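Local coordinates for protein putative Xylose isomerase (Rhodospirillum rubrum, PDB 3QXB) that probably acts as an isomerase of the xylose isomerase-like TIM-barrel family and binds manganese and iron ions, at residues D121-A124 with A130-M133; E107-G112 with Y153-D158; D45-E50 with A304-L309; Y54-T59 with Y113-R118. All coordinates share one frame; numbering follows the deposited sequence. Where two conformers were deposited one is given.

Contact 1: residues D121-A124 with A130-M133; sequences DMTA and ATGM
Thr-123 on helix 106-125 carries both touches on strand 130-133, one from each branch of its side chain. With chi1 at -57°, CG2 stands trans to the backbone nitrogen and comes within 3.6 Å of Ala-130 O, while OG1 turns back beside its own backbone nitrogen and lies 3.7 Å from Thr-131 CB. Ala-130 points its methyl away from the helix, so it meets Thr-123 through its carbonyl. Thr-131 points toward the helix, and its chi1 of -166° carries OG1 to Thr-89 and Tyr-56. The two side chains cross obliquely, with Thr-123 OG1 and Thr-131 OG1 3.7 Å apart and not bonded to each other. What joins them is a third threonine: Thr-89, on strand 85-90, hydrogen-bonds to both Thr-123 OG1 and Thr-131 OG1. Thr-123 OG1 also bonds to Ala-119 O in the preceding turn of its helix, and Thr-131 OG1 to Tyr-56 OH. Helix 106-125 belongs to the crossover from strand 85-90 to strand 130-133, a beta-alpha-beta unit of the barrel, and this contact lies in the layer between helix and sheet. A valine in place of this threonine would keep much of the shape but is likely to leave Thr-89 and Ala-119 O each short of one hydrogen-bond partner inside the protein. Threonine suits such a place because its methyl lies against the Ala-130 carbonyl while its hydroxyl serves two polar neighbours. The direct touches are few and non-bonded, which implies that the hydrogen bonding of this buried interface runs through Thr-89.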
loop_
_atom_site.group_PDB
_atom_site.type_symbol
_atom_site.label_atom_id
_atom_site.label_comp_id
_atom_site.label_asym_id
_atom_site.label_seq_id
_atom_site.Cartn_x
_atom_site.Cartn_y
_atom_site.Cartn_z
ATOM N N ASP A 121 4.884 0.222 -20.342
ATOM C CA ASP A 121 5.813 1.302 -20.828
ATOM C C ASP A 121 7.089 1.401 -19.987
ATOM O O ASP A 121 8.242 1.369 -20.488
ATOM C CB ASP A 121 5.122 2.647 -20.873
ATOM C CG ASP A 121 4.063 2.737 -21.929
ATOM O OD1 ASP A 121 4.048 1.956 -22.911
ATOM O OD2 ASP A 121 3.207 3.595 -21.769
HETATM N N MSE A 122 6.903 1.481 -18.688
HETATM C CA MSE A 122 8.064 1.502 -17.751
HETATM C C MSE A 122 8.953 0.260 -17.851
HETATM O O MSE A 122 10.228 0.303 -17.857
HETATM C CB MSE A 122 7.495 1.642 -16.314
HETATM C CG MSE A 122 8.541 1.935 -15.218
HETATM SE SE MSE A 122 7.607 1.949 -13.506
HETATM C CE MSE A 122 7.455 0.122 -13.220
ATOM N N THR A 123 8.310 -0.888 -17.960
ATOM C CA THR A 123 9.087 -2.143 -18.077
ATOM C C THR A 123 9.904 -2.168 -19.385
ATOM O O THR A 123 11.072 -2.578 -19.381
ATOM C CB THR A 123 8.142 -3.344 -17.962
ATOM O OG1 THR A 123 7.417 -3.268 -16.714
ATOM C CG2 THR A 123 8.941 -4.678 -18.077
ATOM N N ALA A 124 9.318 -1.739 -20.504
ATOM C CA ALA A 124 10.042 -1.677 -21.798
ATOM C C ALA A 124 11.194 -0.676 -21.709
ATOM O O ALA A 124 12.262 -0.895 -22.240
ATOM C CB ALA A 124 9.089 -1.236 -22.940
ATOM N N ALA A 130 9.322 -8.834 -18.907
ATOM C CA ALA A 130 8.058 -9.331 -18.446
ATOM C C ALA A 130 7.567 -8.471 -17.302
ATOM O O ALA A 130 8.373 -7.866 -16.596
ATOM C CB ALA A 130 8.196 -10.827 -18.015
ATOM N N THR A 131 6.254 -8.438 -17.132
ATOM C CA THR A 131 5.613 -7.749 -16.004
ATOM C C THR A 131 4.340 -8.497 -15.653
ATOM O O THR A 131 3.854 -9.329 -16.432
ATOM C CB THR A 131 5.321 -6.249 -16.290
ATOM O OG1 THR A 131 5.002 -5.550 -15.060
ATOM C CG2 THR A 131 4.188 -6.081 -17.290
ATOM N N GLY A 132 3.866 -8.283 -14.437
ATOM C CA GLY A 132 2.632 -8.885 -13.998
ATOM C C GLY A 132 2.062 -8.259 -12.726
ATOM O O GLY A 132 2.674 -7.355 -12.110
HETATM N N MSE A 133 0.890 -8.742 -12.345
HETATM C CA MSE A 133 0.207 -8.296 -11.159
HETATM C C MSE A 133 -0.977 -9.235 -10.873
HETATM O O MSE A 133 -1.347 -10.048 -11.736
HETATM C CB MSE A 133 -0.303 -6.854 -11.356
HETATM C CG MSE A 133 -1.196 -6.676 -12.605
HETATM SE SE MSE A 133 -1.816 -4.883 -13.025
HETATM C CE MSE A 133 -3.228 -4.804 -11.745
#

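Contact 2: residues E107-G112 with Y153-D158; sequences ELQSLG and YAIARD
Between segments 107-112 and 153-158 the CA atoms come closest at Gln-109 and Ala-156, 7.5 Å apart. Both segments are regular helix: Leu-111 N bonds to Glu-107 O on one and Arg-157 N to Tyr-153 O on the other. Gln-109 spans the gap with a side chain directed toward the second helix and extended beyond CG (chi2 -178°), which carries the amide across to Ile-155. There Gln-109 NE2 lies 3.5 Å from Ile-155 CG2, and OE1 is 3.9 Å from the same methyl. The two side chains cross at about a right angle, so the end of the amide rests against the flank of the isoleucine. Ile-155 offers CG2 because that branch is trans to its backbone nitrogen. The small methyl of Ala-156 lets the amide come near the helix, Gln-109 NE2 being 4.0 Å from Ala-156 N. In the TIM barrel these are neighbouring outer helices: 106-125 follows the third strand and 146-170 the fourth. The polar end of Gln-109 is answered from outside the two segments, NE2 bonding to Phe-101 O and more weakly to Ile-152 O; glutamine thus fits as a long, neutral group that can donate to carbonyls in a buried seam. A leucine in its place would probably leave Phe-101 O without its donor and fall short of the second helix, opening a gap beside Ile-155. Elsewhere on helix 106-125, Leu-111 packs on Pro-64 of the second subunit, and Glu-107 OE2 forms a salt bridge with Arg-70 NH1 of that subunit.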
loop_
_atom_site.group_PDB
_atom_site.type_symbol
_atom_site.label_atom_id
_atom_site.label_comp_id
_atom_site.label_asym_id
_atom_site.label_seq_id
_atom_site.Cartn_x
_atom_site.Cartn_y
_atom_site.Cartn_z
ATOM N N GLU A 107 -15.279 2.673 -16.192
ATOM C CA GLU A 107 -14.217 3.681 -16.044
ATOM C C GLU A 107 -13.113 3.223 -15.088
ATOM O O GLU A 107 -11.926 3.430 -15.354
ATOM C CB GLU A 107 -14.789 5.025 -15.563
ATOM C CG GLU A 107 -15.272 5.917 -16.691
ATOM C CD GLU A 107 -15.693 7.319 -16.221
ATOM O OE1 GLU A 107 -15.444 7.737 -15.070
ATOM O OE2 GLU A 107 -16.316 8.000 -17.023
ATOM N N LEU A 108 -13.484 2.605 -13.963
ATOM C CA LEU A 108 -12.487 2.065 -13.021
ATOM C C LEU A 108 -11.744 0.899 -13.644
ATOM O O LEU A 108 -10.526 0.796 -13.497
ATOM C CB LEU A 108 -13.107 1.667 -11.669
ATOM C CG LEU A 108 -13.551 2.790 -10.729
ATOM C CD1 LEU A 108 -14.505 2.243 -9.618
ATOM C CD2 LEU A 108 -12.338 3.505 -10.093
ATOM N N GLN A 109 -12.437 0.041 -14.401
ATOM C CA GLN A 109 -11.736 -1.036 -15.140
ATOM C C GLN A 109 -10.749 -0.426 -16.121
ATOM O O GLN A 109 -9.663 -0.908 -16.271
ATOM C CB GLN A 109 -12.706 -1.966 -15.877
ATOM C CG GLN A 109 -13.577 -2.824 -14.983
ATOM C CD GLN A 109 -14.450 -3.711 -15.791
ATOM O OE1 GLN A 109 -15.505 -3.273 -16.262
ATOM N NE2 GLN A 109 -13.980 -4.958 -16.048
ATOM N N SER A 110 -11.146 0.633 -16.824
ATOM C CA SER A 110 -10.256 1.298 -17.788
ATOM C C SER A 110 -9.060 1.957 -17.146
ATOM O O SER A 110 -7.996 2.036 -17.777
ATOM C CB SER A 110 -11.000 2.314 -18.651
ATOM O OG SER A 110 -12.005 1.648 -19.363
ATOM N N LEU A 111 -9.194 2.367 -15.890
ATOM C CA LEU A 111 -8.042 2.836 -15.109
ATOM C C LEU A 111 -7.101 1.678 -14.763
ATOM O O LEU A 111 -5.889 1.847 -14.716
ATOM C CB LEU A 111 -8.466 3.614 -13.882
ATOM C CG LEU A 111 -9.077 4.981 -14.206
ATOM C CD1 LEU A 111 -9.944 5.573 -13.013
ATOM C CD2 LEU A 111 -8.019 5.976 -14.715
ATOM N N GLY A 112 -7.644 0.475 -14.591
ATOM C CA GLY A 112 -6.801 -0.711 -14.443
ATOM C C GLY A 112 -6.012 -1.023 -15.702
ATOM O O GLY A 112 -4.819 -1.303 -15.641
ATOM N N TYR A 153 -15.692 -9.917 -15.666
ATOM C CA TYR A 153 -14.618 -10.769 -16.094
ATOM C C TYR A 153 -14.474 -10.805 -17.625
ATOM O O TYR A 153 -13.353 -10.787 -18.137
ATOM C CB TYR A 153 -14.804 -12.188 -15.529
ATOM C CG TYR A 153 -13.798 -13.137 -16.093
ATOM C CD1 TYR A 153 -12.443 -12.954 -15.863
ATOM C CD2 TYR A 153 -14.186 -14.164 -16.895
ATOM C CE1 TYR A 153 -11.497 -13.808 -16.422
ATOM C CE2 TYR A 153 -13.256 -15.023 -17.468
ATOM C CZ TYR A 153 -11.915 -14.833 -17.229
ATOM O OH TYR A 153 -11.042 -15.720 -17.794
ATOM N N ALA A 154 -15.581 -10.816 -18.381
ATOM C CA ALA A 154 -15.445 -10.926 -19.824
ATOM C C ALA A 154 -14.734 -9.667 -20.378
ATOM O O ALA A 154 -13.913 -9.736 -21.295
ATOM C CB ALA A 154 -16.816 -11.131 -20.500
ATOM N N ILE A 155 -15.023 -8.531 -19.760
ATOM C CA ILE A 155 -14.368 -7.290 -20.128
ATOM C C ILE A 155 -12.899 -7.351 -19.734
ATOM O O ILE A 155 -12.034 -6.956 -20.506
ATOM C CB ILE A 155 -15.095 -6.108 -19.507
ATOM C CG1 ILE A 155 -16.444 -5.926 -20.232
ATOM C CG2 ILE A 155 -14.204 -4.824 -19.541
ATOM C CD1 ILE A 155 -17.530 -5.241 -19.405
ATOM N N ALA A 156 -12.618 -7.841 -18.529
ATOM C CA ALA A 156 -11.267 -7.890 -18.026
ATOM C C ALA A 156 -10.410 -8.733 -18.953
ATOM O O ALA A 156 -9.321 -8.340 -19.301
ATOM C CB ALA A 156 -11.230 -8.433 -16.628
ATOM N N ARG A 157 -10.910 -9.917 -19.315
ATOM C CA ARG A 157 -10.203 -10.855 -20.205
ATOM C C ARG A 157 -9.882 -10.213 -21.563
ATOM O O ARG A 157 -8.762 -10.317 -22.056
ATOM C CB ARG A 157 -11.028 -12.160 -20.366
ATOM C CG ARG A 157 -11.003 -12.818 -21.752
ATOM C CD ARG A 157 -11.820 -14.123 -21.763
ATOM N NE ARG A 157 -13.271 -13.913 -21.831
ATOM C CZ ARG A 157 -14.181 -14.732 -21.316
ATOM N NH1 ARG A 157 -13.805 -15.815 -20.674
ATOM N NH2 ARG A 157 -15.476 -14.450 -21.410
ATOM N N ASP A 158 -10.853 -9.514 -22.142
ATOM C CA ASP A 158 -10.637 -8.817 -23.391
ATOM C C ASP A 158 -9.569 -7.730 -23.192
ATOM O O ASP A 158 -8.736 -7.536 -24.042
ATOM C CB ASP A 158 -11.937 -8.211 -23.943
ATOM C CG ASP A 158 -12.911 -9.269 -24.463
ATOM O OD1 ASP A 158 -12.482 -10.440 -24.707
ATOM O OD2 ASP A 158 -14.112 -8.928 -24.611
#

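Contact 3: residues D45-E50 with A304-L309; sequences DDLGLE and ASVKAL
Val-306 projects from helix 295-310 toward the turn at 47-49 and meets two leucines from different directions. Leu-49 also points toward its partner, and the two side chains reach each other tip to tip: Leu-49 CD1 lies 4.0 Å from Val-306 CG1 and also 4.0 Å from Val-306 CG2. Leu-47 instead crosses the valine at about a right angle, touching through CD2, which is 4.1 Å from Val-306 CG2. The valine can serve both because its branches are spread: CG1 stands trans to the backbone nitrogen (chi1 180°) and CG2 lies beside that nitrogen. Val-306 CG1 also packs tightly on the backbone of the turn, 3.2 Å from Leu-47 O. A beta-branched residue suits this place, since it puts two methyls close to the helix without a long chain between them, and the leucines bring the reach from the other side. Gly-48 is the residue at which the chain leaves its helical course, bringing Leu-47 and Leu-49 to bear on one valine; its positive phi of 63° is easiest for a residue with no side chain. Beyond the two segments, Lys-310 NZ bonds to Gly-48 O, Leu-47 leans on Met-302 and Ile-303, and Leu-49 reaches Leu-22 and Val-24 of strand 22-25. The contact therefore lies where the barrel closes, with the end of helix 36-46, which follows the first strand, against helix 295-310, which follows the eighth.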
loop_
_atom_site.group_PDB
_atom_site.type_symbol
_atom_site.label_atom_id
_atom_site.label_comp_id
_atom_site.label_asym_id
_atom_site.label_seq_id
_atom_site.Cartn_x
_atom_site.Cartn_y
_atom_site.Cartn_z
ATOM N N ASP A 45 25.949 -8.207 -3.033
ATOM C CA ASP A 45 27.002 -8.431 -2.052
ATOM C C ASP A 45 26.432 -8.888 -0.720
ATOM O O ASP A 45 26.957 -9.810 -0.097
ATOM C CB ASP A 45 27.850 -7.162 -1.857
ATOM C CG ASP A 45 28.574 -6.723 -3.143
ATOM O OD1 ASP A 45 29.000 -7.597 -3.951
ATOM O OD2 ASP A 45 28.710 -5.491 -3.333
ATOM N N ASP A 46 25.362 -8.249 -0.274
ATOM C CA ASP A 46 24.762 -8.612 0.995
ATOM C C ASP A 46 23.832 -9.821 0.929
ATOM O O ASP A 46 23.918 -10.677 1.806
ATOM C CB ASP A 46 24.045 -7.416 1.600
ATOM C CG ASP A 46 24.985 -6.284 1.907
ATOM O OD1 ASP A 46 26.169 -6.557 2.131
ATOM O OD2 ASP A 46 24.544 -5.119 1.941
ATOM N N LEU A 47 22.955 -9.896 -0.084
ATOM C CA LEU A 47 22.096 -11.068 -0.249
ATOM C C LEU A 47 22.735 -12.157 -1.109
ATOM O O LEU A 47 22.295 -13.290 -1.034
ATOM C CB LEU A 47 20.758 -10.708 -0.868
ATOM C CG LEU A 47 20.017 -9.553 -0.197
ATOM C CD1 LEU A 47 18.686 -9.386 -0.909
ATOM C CD2 LEU A 47 19.871 -9.809 1.272
ATOM N N GLY A 48 23.750 -11.821 -1.908
ATOM C CA GLY A 48 24.442 -12.840 -2.740
ATOM C C GLY A 48 23.501 -13.465 -3.770
ATOM O O GLY A 48 23.548 -14.637 -4.007
ATOM N N LEU A 49 22.630 -12.658 -4.384
ATOM C CA LEU A 49 21.647 -13.170 -5.366
ATOM C C LEU A 49 21.839 -12.515 -6.736
ATOM O O LEU A 49 22.528 -11.507 -6.890
ATOM C CB LEU A 49 20.216 -12.910 -4.861
ATOM C CG LEU A 49 19.827 -13.723 -3.629
ATOM C CD1 LEU A 49 18.495 -13.246 -3.069
ATOM C CD2 LEU A 49 19.747 -15.192 -4.010
ATOM N N GLU A 50 21.220 -13.110 -7.730
ATOM C CA GLU A 50 21.414 -12.691 -9.119
ATOM C C GLU A 50 20.091 -12.339 -9.803
ATOM O O GLU A 50 19.984 -11.335 -10.535
ATOM C CB GLU A 50 22.123 -13.861 -9.810
ATOM C CG GLU A 50 22.361 -13.658 -11.239
ATOM C CD GLU A 50 23.069 -14.841 -11.877
ATOM O OE1 GLU A 50 23.493 -15.785 -11.142
ATOM O OE2 GLU A 50 23.173 -14.780 -13.114
ATOM N N ALA A 304 19.996 -13.017 6.817
ATOM C CA ALA A 304 19.884 -14.298 7.521
ATOM C C ALA A 304 18.827 -15.138 6.807
ATOM O O ALA A 304 18.957 -16.335 6.711
ATOM C CB ALA A 304 19.548 -14.110 8.995
ATOM N N SER A 305 17.796 -14.490 6.266
ATOM C CA SER A 305 16.747 -15.212 5.540
ATOM C C SER A 305 17.249 -15.855 4.230
ATOM O O SER A 305 17.010 -17.068 3.966
ATOM C CB SER A 305 15.557 -14.266 5.309
ATOM O OG SER A 305 14.565 -14.892 4.528
ATOM N N VAL A 306 18.017 -15.104 3.449
ATOM C CA VAL A 306 18.638 -15.651 2.239
ATOM C C VAL A 306 19.674 -16.780 2.580
ATOM O O VAL A 306 19.752 -17.805 1.885
ATOM C CB VAL A 306 19.259 -14.540 1.339
ATOM C CG1 VAL A 306 19.883 -15.135 0.122
ATOM C CG2 VAL A 306 18.178 -13.549 0.897
ATOM N N LYS A 307 20.451 -16.613 3.643
ATOM C CA LYS A 307 21.333 -17.705 4.107
ATOM C C LYS A 307 20.538 -18.970 4.426
ATOM O O LYS A 307 20.968 -20.051 4.067
ATOM C CB LYS A 307 22.179 -17.310 5.315
ATOM C CG LYS A 307 23.528 -16.679 4.986
ATOM C CD LYS A 307 24.389 -16.476 6.275
ATOM C CE LYS A 307 25.076 -15.099 6.260
ATOM N N ALA A 308 19.371 -18.815 5.064
ATOM C CA ALA A 308 18.519 -19.949 5.423
ATOM C C ALA A 308 18.041 -20.656 4.161
ATOM O O ALA A 308 18.076 -21.880 4.090
ATOM C CB ALA A 308 17.316 -19.491 6.273
ATOM N N LEU A 309 17.618 -19.886 3.161
ATOM C CA LEU A 309 17.147 -20.452 1.884
ATOM C C LEU A 309 18.269 -21.187 1.149
ATOM O O LEU A 309 18.090 -22.320 0.654
ATOM C CB LEU A 309 16.557 -19.362 0.987
ATOM C CG LEU A 309 15.162 -18.832 1.316
ATOM C CD1 LEU A 309 14.893 -17.511 0.556
ATOM C CD2 LEU A 309 14.081 -19.888 1.046
#

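Contact 4: residues Y54-T59 with Y113-R118; sequences YTYDLT and YQHLKR. With EDO (1,2-ethanediol), chain O.
Tyr-56 reaches from the end of strand 51-55 to helix 106-125, where it meets His-115 and Leu-116. Its CD2 lies 3.8 Å from His-115 NE2, which sits at the edge of the phenol ring near its plane. The two rings are oblique, planes at 65° and centroids 5.8 Å apart. Neither helix residue points straight at the tyrosine, but both ends come nearer; Leu-116, with CG trans to the backbone nitrogen (chi1 -173°), brings a methyl, CD1, to 3.8 Å from Tyr-56 OH. Tyrosine combines length and flatness with a hydroxyl whose partner is Thr-131. The imidazole is flat enough to lie by the tyrosine while NE2 bonds to Ser-95 OG, and leucine offers an apolar branch beside the phenol hydroxyl. Thr-55 OG1 accepts from Asp-57 N with an N-H...O angle of 158°, an ST turn that shapes the chain leaving the strand. Further back on the helix, Tyr-113, which packs on helix 146-170, hydrogen-bonds through OH to an ethanediol, probably from the crystallisation liquor. Tyr-56 O also bonds to Tyr-98 OH of the second subunit. Such a loop, leaving the C-terminal end of a strand, belongs to the TIM-barrel end that carries the active site, and the Tyr-56 side chain is about 12 Å from the bound manganese.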
loop_
_atom_site.group_PDB
_atom_site.type_symbol
_atom_site.label_atom_id
_atom_site.label_comp_id
_atom_site.label_asym_id
_atom_site.label_seq_id
_atom_site.Cartn_x
_atom_site.Cartn_y
_atom_site.Cartn_z
ATOM N N TYR A 54 11.661 -6.523 -9.909
ATOM C CA TYR A 54 11.571 -5.124 -9.548
ATOM C C TYR A 54 10.123 -4.844 -9.208
ATOM O O TYR A 54 9.245 -5.379 -9.861
ATOM C CB TYR A 54 12.028 -4.302 -10.734
ATOM C CG TYR A 54 11.992 -2.787 -10.574
ATOM C CD1 TYR A 54 13.071 -2.087 -10.023
ATOM C CD2 TYR A 54 10.919 -2.061 -11.034
ATOM C CE1 TYR A 54 13.045 -0.686 -9.899
ATOM C CE2 TYR A 54 10.916 -0.683 -10.950
ATOM C CZ TYR A 54 11.971 -0.001 -10.373
ATOM O OH TYR A 54 11.889 1.411 -10.282
ATOM N N THR A 55 9.860 -4.046 -8.173
ATOM C CA THR A 55 8.478 -3.771 -7.744
ATOM C C THR A 55 7.992 -2.374 -8.228
ATOM O O THR A 55 8.745 -1.394 -8.192
ATOM C CB THR A 55 8.330 -3.866 -6.193
ATOM O OG1 THR A 55 6.981 -3.567 -5.794
ATOM C CG2 THR A 55 9.289 -2.902 -5.446
ATOM N N TYR A 56 6.742 -2.285 -8.666
ATOM C CA TYR A 56 6.126 -0.974 -8.983
ATOM C C TYR A 56 6.190 -0.005 -7.771
ATOM O O TYR A 56 6.101 1.192 -7.946
ATOM C CB TYR A 56 4.675 -1.119 -9.335
ATOM C CG TYR A 56 4.290 -1.967 -10.565
ATOM C CD1 TYR A 56 5.227 -2.660 -11.329
ATOM C CD2 TYR A 56 2.967 -2.115 -10.892
ATOM C CE1 TYR A 56 4.817 -3.437 -12.404
ATOM C CE2 TYR A 56 2.553 -2.921 -11.950
ATOM C CZ TYR A 56 3.453 -3.571 -12.698
ATOM O OH TYR A 56 3.012 -4.324 -13.799
ATOM N N ASP A 57 6.318 -0.544 -6.557
ATOM C CA ASP A 57 6.449 0.229 -5.321
ATOM C C ASP A 57 7.739 1.080 -5.230
ATOM O O ASP A 57 7.884 1.848 -4.301
ATOM C CB ASP A 57 6.312 -0.681 -4.075
ATOM C CG ASP A 57 4.853 -1.046 -3.740
ATOM O OD1 ASP A 57 3.882 -0.541 -4.372
ATOM O OD2 ASP A 57 4.642 -1.875 -2.826
ATOM N N LEU A 58 8.676 0.943 -6.164
ATOM C CA LEU A 58 9.868 1.800 -6.182
ATOM C C LEU A 58 9.672 2.958 -7.149
ATOM O O LEU A 58 10.099 4.057 -6.851
ATOM C CB LEU A 58 11.123 1.023 -6.580
ATOM C CG LEU A 58 11.760 0.132 -5.516
ATOM C CD1 LEU A 58 12.840 -0.794 -6.157
ATOM C CD2 LEU A 58 12.380 0.986 -4.459
ATOM N N THR A 59 8.972 2.717 -8.274
ATOM C CA THR A 59 8.654 3.746 -9.235
ATOM C C THR A 59 7.223 3.507 -9.772
ATOM O O THR A 59 6.980 2.518 -10.480
ATOM C CB THR A 59 9.725 3.820 -10.423
ATOM O OG1 THR A 59 9.741 2.619 -11.144
ATOM C CG2 THR A 59 11.160 4.149 -9.946
ATOM N N TYR A 113 -6.693 -0.986 -16.843
ATOM C CA TYR A 113 -6.064 -1.092 -18.165
ATOM C C TYR A 113 -4.851 -0.125 -18.274
ATOM O O TYR A 113 -3.744 -0.509 -18.569
ATOM C CB TYR A 113 -7.092 -0.823 -19.265
ATOM C CG TYR A 113 -6.546 -1.072 -20.647
ATOM C CD1 TYR A 113 -5.728 -0.142 -21.243
ATOM C CD2 TYR A 113 -6.882 -2.242 -21.372
ATOM C CE1 TYR A 113 -5.206 -0.330 -22.504
ATOM C CE2 TYR A 113 -6.359 -2.455 -22.608
ATOM C CZ TYR A 113 -5.505 -1.491 -23.181
ATOM O OH TYR A 113 -4.974 -1.655 -24.427
ATOM N N GLN A 114 -5.094 1.131 -17.990
ATOM C CA GLN A 114 -4.108 2.188 -18.160
ATOM C C GLN A 114 -2.966 1.990 -17.156
ATOM O O GLN A 114 -1.777 2.171 -17.470
ATOM C CB GLN A 114 -4.798 3.550 -17.996
ATOM C CG GLN A 114 -3.839 4.749 -18.300
ATOM C CD GLN A 114 -4.480 6.108 -18.297
ATOM O OE1 GLN A 114 -3.890 7.073 -18.814
ATOM N NE2 GLN A 114 -5.665 6.224 -17.714
ATOM N N HIS A 115 -3.300 1.523 -15.958
ATOM C CA HIS A 115 -2.285 1.214 -14.965
ATOM C C HIS A 115 -1.266 0.255 -15.526
ATOM O O HIS A 115 -0.073 0.561 -15.505
ATOM C CB HIS A 115 -2.912 0.646 -13.689
ATOM C CG HIS A 115 -1.913 0.257 -12.641
ATOM N ND1 HIS A 115 -1.195 1.188 -11.916
ATOM C CD2 HIS A 115 -1.553 -0.954 -12.163
ATOM C CE1 HIS A 115 -0.394 0.552 -11.073
ATOM N NE2 HIS A 115 -0.616 -0.743 -11.178
ATOM N N LEU A 116 -1.738 -0.901 -16.025
ATOM C CA LEU A 116 -0.870 -1.912 -16.599
ATOM C C LEU A 116 -0.177 -1.492 -17.909
ATOM O O LEU A 116 0.993 -1.849 -18.132
ATOM C CB LEU A 116 -1.655 -3.216 -16.781
ATOM C CG LEU A 116 -0.935 -4.492 -17.224
ATOM C CD1 LEU A 116 0.388 -4.715 -16.490
ATOM C CD2 LEU A 116 -1.873 -5.667 -17.069
ATOM N N LYS A 117 -0.899 -0.775 -18.777
ATOM C CA LYS A 117 -0.317 -0.174 -19.967
ATOM C C LYS A 117 0.892 0.686 -19.598
ATOM O O LYS A 117 1.954 0.566 -20.209
ATOM C CB LYS A 117 -1.344 0.654 -20.723
ATOM C CG LYS A 117 -0.858 1.371 -21.991
ATOM C CD LYS A 117 -0.177 2.702 -21.677
ATOM C CE LYS A 117 0.012 3.531 -22.926
ATOM N NZ LYS A 117 0.873 4.695 -22.677
ATOM N N ARG A 118 0.748 1.509 -18.576
ATOM C CA ARG A 118 1.852 2.354 -18.131
ATOM C C ARG A 118 2.981 1.536 -17.516
ATOM O O ARG A 118 4.164 1.843 -17.744
ATOM C CB ARG A 118 1.330 3.430 -17.178
ATOM C CG ARG A 118 0.455 4.456 -17.898
ATOM C CD ARG A 118 -0.002 5.627 -17.012
ATOM N NE ARG A 118 1.143 6.465 -16.666
ATOM C CZ ARG A 118 1.658 7.423 -17.436
ATOM N NH1 ARG A 118 1.111 7.727 -18.614
ATOM N NH2 ARG A 118 2.702 8.119 -17.006
HETATM C C1 EDO O . -1.754 1.585 -25.797
HETATM O O1 EDO O . -2.135 1.709 -27.178
HETATM C C2 EDO O . -2.314 0.282 -25.250
HETATM O O2 EDO O . -3.725 0.331 -25.296
#

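Contacts 1, 2 and 4 all use helix 106-125, taken at successive levels. Contacts 1 and 4 lie deepest, about 11 and 12 Å from the chain centre, with all touching residues buried: contact 1 in the layer between helix and sheet, contact 4 beside it where the chain has left strand 51-55. They share a hydroxyl network of threonine and tyrosine. Contacts 2 and 3, about 20 and 19 Å from that centre, are nearer the periphery, on opposite sides of it. Contact 2 joins the same helix to the next helix round the barrel through one amide on aliphatic groups; contact 3, purely aliphatic in its side chains, lies where first and last helices meet. Contacts 2 and 4 also touch the second subunit.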